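Cytolethal distending toxin subunit B (Escherichia coli, PDB 2F1N) nicks DNA as the endonuclease subunit of a tripartite toxin, very probably damaging the DNA of intoxicated cells and causing G2/M cell cycle arrest. Local coordinates at residues R171-V174 and H175-L178. Sequence-based numbering, arbitrary orientation.
Sequences RDPV and HQAL
Asp172 and His175 are joined by a short, nearly straight hydrogen bond: His175 ND1 donates to Asp172 OD2 over 2.6 Å with an angle of 163° at the hydrogen. The oxygen lies at the ring edge, close to the imidazole plane, and is approached on its anti side, while the carboxylate and ring planes are turned 54° apart. The same carboxylate caps the one-turn helix 173-176 from the N-cap position. Asp172 OD1 accepts a weak bond from Val174 N at 3.1 Å, and Asp172 OD2 a second weak one from His175 N at 3.3 Å. CG lies anti to the Asp172 N (chi1 175°), which turns the carboxylate toward these two N-H groups. Asp172 O accepts a hydrogen bond from Gln176 N at 3.0 Å, and the extended Gln176 side chain runs back past Pro173 to a weak hydrogen bond from NE2 to Ser170 O. At the far end, Ala177 N is shared weakly between Pro173 O and Val174 O as the chain leaves helical geometry. His175 NE2 hydrogen-bonds Glu119 OE1, linking the cap to outermost strand 119-123 of the six-stranded sheet. Leu178 packs on Arg137 of strand 133-138, and the turn connects helix 156-168 to strand 179-183 at the surface of the DNase I-like fold.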
loop_
_atom_site.group_PDB
_atom_site.type_symbol
_atom_site.label_atom_id
_atom_site.label_comp_id
_atom_site.label_asym_id
_atom_site.label_seq_id
_atom_site.Cartn_x
_atom_site.Cartn_y
_atom_site.Cartn_z
ATOM N N ARG A 171 -10.607 8.763 19.093
ATOM C CA ARG A 171 -10.764 9.557 20.303
ATOM C C ARG A 171 -9.654 10.602 20.496
ATOM O O ARG A 171 -9.914 11.672 21.054
ATOM C CB ARG A 171 -10.867 8.620 21.512
ATOM C CG ARG A 171 -12.253 7.979 21.611
ATOM C CD ARG A 171 -12.444 6.990 22.776
ATOM N NE ARG A 171 -13.679 6.209 22.649
ATOM C CZ ARG A 171 -14.878 6.717 22.321
ATOM N NH1 ARG A 171 -15.029 8.021 22.084
ATOM N NH2 ARG A 171 -15.935 5.913 22.225
ATOM N N ASP A 172 -8.433 10.280 20.061
ATOM C CA ASP A 172 -7.237 11.154 20.186
ATOM C C ASP A 172 -7.193 12.165 19.066
ATOM O O ASP A 172 -7.115 11.763 17.915
ATOM C CB ASP A 172 -5.966 10.264 20.014
ATOM C CG ASP A 172 -4.666 11.064 19.999
ATOM O OD1 ASP A 172 -4.633 12.228 20.490
ATOM O OD2 ASP A 172 -3.590 10.602 19.504
ATOM N N PRO A 173 -7.185 13.471 19.345
ATOM C CA PRO A 173 -7.156 14.470 18.284
ATOM C C PRO A 173 -5.915 14.384 17.384
ATOM O O PRO A 173 -5.992 14.668 16.192
ATOM C CB PRO A 173 -7.178 15.805 19.079
ATOM C CG PRO A 173 -7.835 15.416 20.384
ATOM C CD PRO A 173 -7.284 14.084 20.687
ATOM N N VAL A 174 -4.783 13.948 17.932
ATOM C CA VAL A 174 -3.586 13.782 17.100
ATOM C C VAL A 174 -3.781 12.623 16.084
ATOM O O VAL A 174 -3.394 12.757 14.925
ATOM C CB VAL A 174 -2.317 13.539 17.956
ATOM C CG1 VAL A 174 -1.115 13.146 17.068
ATOM C CG2 VAL A 174 -1.995 14.834 18.812
ATOM N N HIS A 175 -4.462 11.556 16.495
ATOM C CA HIS A 175 -4.811 10.519 15.501
ATOM C C HIS A 175 -5.854 10.982 14.483
ATOM O O HIS A 175 -5.833 10.562 13.314
ATOM C CB HIS A 175 -5.327 9.252 16.194
ATOM C CG HIS A 175 -4.228 8.354 16.669
ATOM N ND1 HIS A 175 -3.417 8.687 17.731
ATOM C CD2 HIS A 175 -3.839 7.122 16.258
ATOM C CE1 HIS A 175 -2.538 7.716 17.929
ATOM N NE2 HIS A 175 -2.762 6.763 17.042
ATOM N N GLN A 176 -6.784 11.838 14.899
ATOM C CA GLN A 176 -7.788 12.313 13.945
ATOM C C GLN A 176 -7.130 13.068 12.797
ATOM O O GLN A 176 -7.627 13.043 11.682
ATOM C CB GLN A 176 -8.850 13.236 14.621
ATOM C CG GLN A 176 -9.783 12.549 15.639
ATOM C CD GLN A 176 -10.483 13.579 16.546
ATOM O OE1 GLN A 176 -10.858 14.647 16.074
ATOM N NE2 GLN A 176 -10.660 13.245 17.834
ATOM N N ALA A 177 -5.999 13.732 13.072
ATOM C CA ALA A 177 -5.344 14.590 12.097
ATOM C C ALA A 177 -4.126 14.006 11.438
ATOM O O ALA A 177 -3.327 14.737 10.859
ATOM C CB ALA A 177 -4.989 16.017 12.771
ATOM N N LEU A 178 -3.950 12.687 11.507
ATOM C CA LEU A 178 -2.836 12.053 10.806
ATOM C C LEU A 178 -2.992 12.234 9.294
ATOM O O LEU A 178 -4.118 12.281 8.740
ATOM C CB LEU A 178 -2.798 10.547 11.162
ATOM C CG LEU A 178 -2.455 10.164 12.625
ATOM C CD1 LEU A 178 -2.683 8.619 12.855
ATOM C CD2 LEU A 178 -0.992 10.565 13.029
#